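Local coordinates for XC6422 protein (Xanthomonas campestris, PDB 2FUK) that is a small alpha/beta-hydrolase without a lid, probably cleaving its still undefined substrates through a serine-based catalytic triad, at residues P21-V26 with G81-S86; A116-G121 with T193-H198; L137-P142 with A156-I161. All coordinates share one frame; numbering follows the deposited sequence.

Contact 1: residues P21-V26 with G81-S86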
loop_
_atom_site.group_PDB
_atom_site.type_symbol
_atom_site.label_atom_id
_atom_site.label_comp_id
_atom_site.label_asym_id
_atom_site.label_seq_id
_atom_site.Cartn_x
_atom_site.Cartn_y
_atom_site.Cartn_z
ATOM N N PRO A 21 11.040 -15.691 26.917
ATOM C CA PRO A 21 10.606 -14.478 26.213
ATOM C C PRO A 21 10.419 -14.652 24.709
ATOM O O PRO A 21 11.135 -15.418 24.067
ATOM C CB PRO A 21 11.723 -13.479 26.526
ATOM C CG PRO A 21 12.260 -13.967 27.839
ATOM C CD PRO A 21 12.305 -15.447 27.631
ATOM N N LEU A 22 9.442 -13.931 24.163
ATOM C CA LEU A 22 9.155 -13.952 22.731
ATOM C C LEU A 22 9.086 -12.510 22.237
ATOM O O LEU A 22 8.404 -11.673 22.837
ATOM C CB LEU A 22 7.814 -14.649 22.446
ATOM C CG LEU A 22 7.687 -16.162 22.639
ATOM C CD1 LEU A 22 6.222 -16.592 22.473
ATOM C CD2 LEU A 22 8.570 -16.886 21.637
ATOM N N ASP A 23 9.805 -12.214 21.159
ATOM C CA ASP A 23 9.787 -10.877 20.573
ATOM C C ASP A 23 8.455 -10.715 19.868
ATOM O O ASP A 23 8.066 -11.568 19.062
ATOM C CB ASP A 23 10.895 -10.721 19.537
ATOM C CG ASP A 23 12.272 -10.868 20.127
ATOM O OD1 ASP A 23 13.190 -11.193 19.355
ATOM O OD2 ASP A 23 12.442 -10.643 21.348
ATOM N N VAL A 24 7.764 -9.620 20.162
ATOM C CA VAL A 24 6.465 -9.356 19.567
ATOM C C VAL A 24 6.388 -7.938 19.013
ATOM O O VAL A 24 7.021 -7.022 19.532
ATOM C CB VAL A 24 5.346 -9.556 20.626
ATOM C CG1 VAL A 24 3.991 -9.144 20.070
ATOM C CG2 VAL A 24 5.305 -11.014 21.050
ATOM N N ALA A 25 5.626 -7.767 17.940
ATOM C CA ALA A 25 5.433 -6.449 17.352
ATOM C C ALA A 25 3.957 -6.331 17.008
ATOM O O ALA A 25 3.390 -7.228 16.391
ATOM C CB ALA A 25 6.285 -6.288 16.099
ATOM N N VAL A 26 3.337 -5.236 17.428
ATOM C CA VAL A 26 1.928 -5.000 17.147
ATOM C C VAL A 26 1.840 -3.794 16.227
ATOM O O VAL A 26 2.297 -2.706 16.583
ATOM C CB VAL A 26 1.136 -4.706 18.438
ATOM C CG1 VAL A 26 -0.322 -4.436 18.104
ATOM C CG2 VAL A 26 1.258 -5.889 19.402
ATOM N N GLY A 81 15.968 -13.927 16.791
ATOM C CA GLY A 81 16.106 -12.615 17.401
ATOM C C GLY A 81 16.439 -12.817 18.863
ATOM O O GLY A 81 17.397 -13.528 19.184
ATOM N N THR A 82 15.671 -12.197 19.752
ATOM C CA THR A 82 15.906 -12.391 21.176
ATOM C C THR A 82 14.829 -13.259 21.830
ATOM O O THR A 82 14.615 -13.208 23.044
ATOM C CB THR A 82 16.074 -11.043 21.938
ATOM O OG1 THR A 82 15.024 -10.129 21.593
ATOM C CG2 THR A 82 17.429 -10.419 21.585
ATOM N N SER A 83 14.139 -14.056 21.017
ATOM C CA SER A 83 13.144 -14.974 21.552
ATOM C C SER A 83 14.011 -16.122 22.046
ATOM O O SER A 83 14.832 -16.651 21.296
ATOM C CB SER A 83 12.194 -15.476 20.457
ATOM O OG SER A 83 11.178 -14.521 20.186
ATOM N N ALA A 84 13.840 -16.492 23.308
ATOM C CA ALA A 84 14.635 -17.561 23.896
ATOM C C ALA A 84 14.326 -18.941 23.317
ATOM O O ALA A 84 13.322 -19.134 22.619
ATOM C CB ALA A 84 14.427 -17.576 25.397
ATOM N N GLY A 85 15.207 -19.897 23.607
ATOM C CA GLY A 85 15.008 -21.262 23.157
ATOM C C GLY A 85 15.725 -21.691 21.896
ATOM O O GLY A 85 16.531 -20.955 21.329
ATOM N N SER A 86 15.422 -22.910 21.462
ATOM C CA SER A 86 16.017 -23.462 20.253
ATOM C C SER A 86 14.954 -24.010 19.296
ATOM O O SER A 86 13.882 -24.456 19.715
ATOM C CB SER A 86 17.023 -24.562 20.612
ATOM O OG SER A 86 16.453 -25.495 21.507
#
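Asp23 and Thr82 are joined by two hydrogen bonds, their side chains crossing at about a right angle. Asp23 OD1 accepts Thr82 N through its syn lone pair at 2.7 Å, while Thr82 OG1 donates to Asp23 OD2 at 2.6 Å, also on the syn side but 20° out of the carboxylate plane. Thr82 OG1 sits between its own N and carbonyl carbon (chi1 48°), which lets amide and hydroxyl grip one carboxylate together. Asn76 ND2 adds a further bond to Asp23 OD1, so three donors fix the group's rotation.

A second set of bonds involves the strand backbone. Asp23 N points almost straight at Ser83 OG (2.9 Å, 167° at the hydrogen), and that hydroxyl is also bonded to Asn76 O. Two residues earlier on the strand, Pro21 O accepts a bond from Ala84 N (3.0 Å), and Ser83 CA makes a CA-H...O contact with the same carbonyl.

Apolar contact is slight: Pro21 CD meets Ala84 CB at 3.7 Å. Leu22 CD2 lies against the Ser83 side chain. The result joins the loop between strand 71-75 and helix 92-107 to strand 20-27, the antiparallel second strand of the alpha/beta-hydrolase sheet.

Contact 2: residues A116-G121 with T193-H198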
loop_
_atom_site.group_PDB
_atom_site.type_symbol
_atom_site.label_atom_id
_atom_site.label_comp_id
_atom_site.label_asym_id
_atom_site.label_seq_id
_atom_site.Cartn_x
_atom_site.Cartn_y
_atom_site.Cartn_z
ATOM N N ALA A 116 -2.093 -16.174 9.863
ATOM C CA ALA A 116 -1.455 -16.221 8.556
ATOM C C ALA A 116 -0.011 -16.633 8.771
ATOM O O ALA A 116 0.537 -16.469 9.860
ATOM C CB ALA A 116 -1.511 -14.852 7.875
ATOM N N GLY A 117 0.605 -17.173 7.732
ATOM C CA GLY A 117 1.984 -17.581 7.862
ATOM C C GLY A 117 2.608 -17.781 6.507
ATOM O O GLY A 117 1.914 -18.052 5.534
ATOM N N PHE A 118 3.924 -17.636 6.459
ATOM C CA PHE A 118 4.684 -17.820 5.234
ATOM C C PHE A 118 5.627 -19.013 5.386
ATOM O O PHE A 118 6.435 -19.058 6.316
ATOM C CB PHE A 118 5.470 -16.540 4.926
ATOM C CG PHE A 118 6.490 -16.691 3.825
ATOM C CD1 PHE A 118 6.183 -17.374 2.650
ATOM C CD2 PHE A 118 7.755 -16.126 3.962
ATOM C CE1 PHE A 118 7.122 -17.493 1.628
ATOM C CE2 PHE A 118 8.708 -16.239 2.942
ATOM C CZ PHE A 118 8.392 -16.922 1.774
ATOM N N SER A 119 5.491 -19.972 4.472
ATOM C CA SER A 119 6.310 -21.188 4.422
ATOM C C SER A 119 6.274 -21.941 5.756
ATOM O O SER A 119 5.231 -22.483 6.126
ATOM C CB SER A 119 7.747 -20.822 4.019
ATOM O OG SER A 119 8.395 -21.892 3.348
ATOM N N PHE A 120 7.393 -21.997 6.473
ATOM C CA PHE A 120 7.400 -22.679 7.767
ATOM C C PHE A 120 6.290 -22.101 8.639
ATOM O O PHE A 120 5.643 -22.824 9.393
ATOM C CB PHE A 120 8.757 -22.507 8.462
ATOM C CG PHE A 120 8.783 -22.994 9.893
ATOM C CD1 PHE A 120 8.715 -22.088 10.949
ATOM C CD2 PHE A 120 8.874 -24.352 10.181
ATOM C CE1 PHE A 120 8.741 -22.526 12.278
ATOM C CE2 PHE A 120 8.901 -24.801 11.505
ATOM C CZ PHE A 120 8.833 -23.884 12.554
ATOM N N GLY A 121 6.068 -20.793 8.523
ATOM C CA GLY A 121 5.034 -20.147 9.310
ATOM C C GLY A 121 3.639 -20.598 8.913
ATOM O O GLY A 121 2.707 -20.539 9.716
ATOM N N THR A 193 6.464 -16.365 -10.165
ATOM C CA THR A 193 6.756 -15.819 -8.850
ATOM C C THR A 193 7.607 -16.766 -8.016
ATOM O O THR A 193 7.282 -17.949 -7.869
ATOM C CB THR A 193 5.449 -15.504 -8.113
ATOM O OG1 THR A 193 4.730 -14.508 -8.852
ATOM C CG2 THR A 193 5.725 -14.998 -6.704
ATOM N N SER A 194 8.706 -16.233 -7.480
ATOM C CA SER A 194 9.627 -17.015 -6.666
ATOM C C SER A 194 9.142 -17.223 -5.231
ATOM O O SER A 194 8.131 -16.657 -4.805
ATOM C CB SER A 194 11.009 -16.355 -6.652
ATOM O OG SER A 194 10.977 -15.081 -6.028
ATOM N N HIS A 195 9.892 -18.023 -4.485
ATOM C CA HIS A 195 9.539 -18.345 -3.109
ATOM C C HIS A 195 9.351 -17.125 -2.212
ATOM O O HIS A 195 8.458 -17.109 -1.364
ATOM C CB HIS A 195 10.595 -19.265 -2.493
ATOM C CG HIS A 195 10.234 -19.752 -1.124
ATOM N ND1 HIS A 195 9.124 -20.533 -0.885
ATOM C CD2 HIS A 195 10.819 -19.549 0.080
ATOM C CE1 HIS A 195 9.040 -20.789 0.409
ATOM N NE2 HIS A 195 10.057 -20.204 1.017
ATOM N N PHE A 196 10.196 -16.110 -2.390
ATOM C CA PHE A 196 10.107 -14.901 -1.578
ATOM C C PHE A 196 9.402 -13.763 -2.313
ATOM O O PHE A 196 9.502 -12.605 -1.926
ATOM C CB PHE A 196 11.505 -14.468 -1.127
ATOM C CG PHE A 196 12.196 -15.486 -0.263
ATOM C CD1 PHE A 196 11.844 -15.638 1.075
ATOM C CD2 PHE A 196 13.170 -16.322 -0.799
ATOM C CE1 PHE A 196 12.453 -16.608 1.868
ATOM C CE2 PHE A 196 13.785 -17.296 -0.013
ATOM C CZ PHE A 196 13.427 -17.440 1.320
ATOM N N PHE A 197 8.689 -14.105 -3.380
ATOM C CA PHE A 197 7.937 -13.111 -4.144
ATOM C C PHE A 197 8.761 -11.898 -4.546
ATOM O O PHE A 197 8.320 -10.753 -4.394
ATOM C CB PHE A 197 6.715 -12.658 -3.341
ATOM C CG PHE A 197 5.797 -13.787 -2.950
ATOM C CD1 PHE A 197 6.127 -14.642 -1.904
ATOM C CD2 PHE A 197 4.634 -14.032 -3.677
ATOM C CE1 PHE A 197 5.317 -15.731 -1.592
ATOM C CE2 PHE A 197 3.813 -15.117 -3.373
ATOM C CZ PHE A 197 4.155 -15.969 -2.332
ATOM N N HIS A 198 9.963 -12.159 -5.054
ATOM C CA HIS A 198 10.877 -11.112 -5.498
ATOM C C HIS A 198 10.203 -10.246 -6.557
ATOM O O HIS A 198 9.734 -10.752 -7.582
ATOM C CB HIS A 198 12.146 -11.750 -6.077
ATOM C CG HIS A 198 13.125 -10.767 -6.640
ATOM N ND1 HIS A 198 14.046 -10.099 -5.865
ATOM C CD2 HIS A 198 13.335 -10.356 -7.913
ATOM C CE1 HIS A 198 14.786 -9.321 -6.637
ATOM N NE2 HIS A 198 14.373 -9.459 -7.884
HETATM O O HOH W 1 11.239 -20.811 3.719
#
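Ser119 and His195 meet at the probable active site, where what looks like a nucleophile elbow faces the histidine of a likely Ser-His-Asp triad. Ser119 OG lies at the edge of the imidazole, near its plane, 3.3 Å from His195 NE2. A water bridges the two, hydrogen-bonded to Ser119 OG at 3.1 Å and to His195 NE2 at 3.0 Å. On the far side of the ring His195 ND1 is held by Asp166 OD2, which completes the triad geometry.

Phe118, next to the serine, packs against the imidazole. Its CG is anti to the backbone N (chi1 169°), and its CZ comes over one face of the imidazole, toward the rim, 3.8 Å from His195 NE2. The two ring planes are inclined by 34°. At the edge of the Phe118 ring lie His195 O, 3.1 Å from Phe118 CZ and buried without a polar partner, and Phe196 CD1, 3.7 Å from Phe118 CE2. Phe197 CE1 adds a looser contact with Phe118 CE1.

With its positive phi (55°), Ser119 stands between strand 112-118 and helix 120-132, as expected of the strained GxSxG nucleophile elbow of alpha/beta-hydrolases.

Contact 3: residues L137-P142 with A156-I161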
loop_
_atom_site.group_PDB
_atom_site.type_symbol
_atom_site.label_atom_id
_atom_site.label_comp_id
_atom_site.label_asym_id
_atom_site.label_seq_id
_atom_site.Cartn_x
_atom_site.Cartn_y
_atom_site.Cartn_z
ATOM N N LEU A 137 -7.763 -18.254 7.980
ATOM C CA LEU A 137 -6.392 -18.758 7.935
ATOM C C LEU A 137 -5.807 -18.408 6.573
ATOM O O LEU A 137 -6.457 -18.617 5.552
ATOM C CB LEU A 137 -6.353 -20.275 8.110
ATOM C CG LEU A 137 -4.965 -20.923 8.020
ATOM C CD1 LEU A 137 -4.097 -20.476 9.191
ATOM C CD2 LEU A 137 -5.112 -22.438 8.021
ATOM N N ILE A 138 -4.591 -17.867 6.559
ATOM C CA ILE A 138 -3.936 -17.519 5.303
ATOM C C ILE A 138 -2.604 -18.247 5.244
ATOM O O ILE A 138 -1.780 -18.111 6.148
ATOM C CB ILE A 138 -3.681 -16.004 5.204
ATOM C CG1 ILE A 138 -5.012 -15.255 5.241
ATOM C CG2 ILE A 138 -2.930 -15.684 3.921
ATOM C CD1 ILE A 138 -4.864 -13.790 5.576
ATOM N N SER A 139 -2.407 -19.035 4.189
ATOM C CA SER A 139 -1.168 -19.787 4.021
ATOM C C SER A 139 -0.434 -19.317 2.780
ATOM O O SER A 139 -0.938 -19.461 1.674
ATOM C CB SER A 139 -1.463 -21.284 3.873
ATOM O OG SER A 139 -2.260 -21.755 4.940
ATOM N N ILE A 140 0.750 -18.752 2.969
ATOM C CA ILE A 140 1.557 -18.282 1.858
ATOM C C ILE A 140 2.682 -19.296 1.669
ATOM O O ILE A 140 3.515 -19.480 2.549
ATOM C CB ILE A 140 2.148 -16.891 2.159
ATOM C CG1 ILE A 140 1.012 -15.910 2.490
ATOM C CG2 ILE A 140 2.955 -16.405 0.963
ATOM C CD1 ILE A 140 1.489 -14.540 2.965
ATOM N N ALA A 141 2.686 -19.952 0.514
ATOM C CA ALA A 141 3.680 -20.964 0.192
ATOM C C ALA A 141 3.730 -22.092 1.224
ATOM O O ALA A 141 4.790 -22.380 1.793
ATOM C CB ALA A 141 5.056 -20.324 0.044
ATOM N N PRO A 142 2.583 -22.750 1.480
ATOM C CA PRO A 142 2.590 -23.843 2.460
ATOM C C PRO A 142 3.593 -24.861 1.949
ATOM O O PRO A 142 3.488 -25.321 0.819
ATOM C CB PRO A 142 1.152 -24.360 2.418
ATOM C CG PRO A 142 0.713 -24.040 1.009
ATOM C CD PRO A 142 1.277 -22.653 0.806
ATOM N N ALA A 156 -13.189 -22.785 7.726
ATOM C CA ALA A 156 -13.854 -22.787 6.433
ATOM C C ALA A 156 -13.289 -21.702 5.527
ATOM O O ALA A 156 -13.159 -21.896 4.325
ATOM C CB ALA A 156 -15.344 -22.581 6.618
ATOM N N GLN A 157 -12.971 -20.552 6.109
ATOM C CA GLN A 157 -12.402 -19.445 5.351
ATOM C C GLN A 157 -10.882 -19.565 5.402
ATOM O O GLN A 157 -10.240 -19.105 6.343
ATOM C CB GLN A 157 -12.880 -18.116 5.940
ATOM C CG GLN A 157 -14.393 -17.935 5.774
ATOM C CD GLN A 157 -14.982 -16.769 6.557
ATOM O OE1 GLN A 157 -16.105 -16.351 6.287
ATOM N NE2 GLN A 157 -14.247 -16.254 7.536
ATOM N N TRP A 158 -10.331 -20.198 4.372
ATOM C CA TRP A 158 -8.901 -20.444 4.256
ATOM C C TRP A 158 -8.402 -20.047 2.869
ATOM O O TRP A 158 -8.972 -20.446 1.849
ATOM C CB TRP A 158 -8.645 -21.930 4.536
ATOM C CG TRP A 158 -7.226 -22.406 4.404
ATOM C CD1 TRP A 158 -6.085 -21.663 4.519
ATOM C CD2 TRP A 158 -6.805 -23.754 4.163
ATOM N NE1 TRP A 158 -4.976 -22.468 4.359
ATOM C CE2 TRP A 158 -5.392 -23.756 4.141
ATOM C CE3 TRP A 158 -7.487 -24.964 3.968
ATOM C CZ2 TRP A 158 -4.647 -24.921 3.924
ATOM C CZ3 TRP A 158 -6.747 -26.124 3.753
ATOM C CH2 TRP A 158 -5.341 -26.092 3.732
ATOM N N LEU A 159 -7.340 -19.247 2.845
ATOM C CA LEU A 159 -6.753 -18.766 1.602
ATOM C C LEU A 159 -5.311 -19.231 1.446
ATOM O O LEU A 159 -4.514 -19.113 2.377
ATOM C CB LEU A 159 -6.791 -17.236 1.567
ATOM C CG LEU A 159 -6.037 -16.519 0.444
ATOM C CD1 LEU A 159 -6.685 -16.809 -0.900
ATOM C CD2 LEU A 159 -6.043 -15.021 0.718
ATOM N N VAL A 160 -4.991 -19.761 0.269
ATOM C CA VAL A 160 -3.641 -20.222 -0.035
ATOM C C VAL A 160 -3.103 -19.433 -1.227
ATOM O O VAL A 160 -3.783 -19.290 -2.247
ATOM C CB VAL A 160 -3.612 -21.728 -0.393
ATOM C CG1 VAL A 160 -2.216 -22.117 -0.884
ATOM C CG2 VAL A 160 -3.984 -22.561 0.820
ATOM N N ILE A 161 -1.892 -18.906 -1.085
ATOM C CA ILE A 161 -1.240 -18.156 -2.150
ATOM C C ILE A 161 0.083 -18.849 -2.448
ATOM O O ILE A 161 0.897 -19.071 -1.549
ATOM C CB ILE A 161 -0.989 -16.697 -1.731
ATOM C CG1 ILE A 161 -2.336 -16.020 -1.467
ATOM C CG2 ILE A 161 -0.205 -15.964 -2.816
ATOM C CD1 ILE A 161 -2.231 -14.654 -0.855
#
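Leu137 and Trp158 lie side by side and point the same way from neighbouring parallel strands, so that the leucine rests against the indole face. Leu137 CD2 stands over the five-membered ring of Trp158, 3.9 Å from its centroid and 21° off the normal, a CH-pi contact displaced toward the rim. Val160 CG2, from the strand of the tryptophan itself, covers the opposite face of the indole, which is thereby sandwiched between two aliphatic groups.

The edge of the same ring serves the polar chemistry. Trp158 NE1 donates to Ser139 OG at 2.9 Å, with the oxygen only 10° out of the ring plane. Trp158 CG is anti to the backbone N (chi1 177°), and the ring turns from there to bring NE1 across to the adjacent strand; Leu137 O meets the rim at Trp158 CD1, 3.2 Å away. Further along, Pro142 CD packs on Val160 CG1 at 3.9 Å.

Beneath these side chains the main chains pair regularly: Leu159 N to Leu137 O, Ser139 N to Leu159 O at 2.8 Å, Ile161 N to Ser139 O, and Ala141 N to Ile161 O at 2.9 Å. The strands run nearly parallel. Ile138, Leu159 and Ile161 point to the other face of the sheet, against helix 201-212, whereas Leu137, Ser139 and Trp158 pack on helix 120-132. No helix intervenes between these strands, the region where many relatives insert a lid, which is consistent with a lidless enzyme.

Chemically, the buried indole N-H is satisfied by the oxygen of Ser139 within a largely apolar layer. The bond, together with the two aliphatic groups over its faces, would fix the ring's orientation, while the flanking methyl groups supply the dispersion contact.

How the contacts relate
Contacts 2 and 3 are joined directly through the sheet, whereas contact 1 stands apart on the same sheet. Strands 112-118 and 136-140 are neighbours: Gly117 O lies 2.9 Å from Ile140 N and Ser119 N lies 2.8 Å from Ile140 O, both probable hydrogen bonds that tie the presumed nucleophile turn to contact 3. Phe197 CZ also packs on Ile140 CG2 at 3.5 Å, so the histidine loop of contact 2 rests on that strand as well. Contact 1 approaches contact 2 to about 9 Å between nearest atoms. Its centre is about 21 Å from that of contact 2, which holds the probable triad serine and histidine, and about 24 Å from that of contact 3.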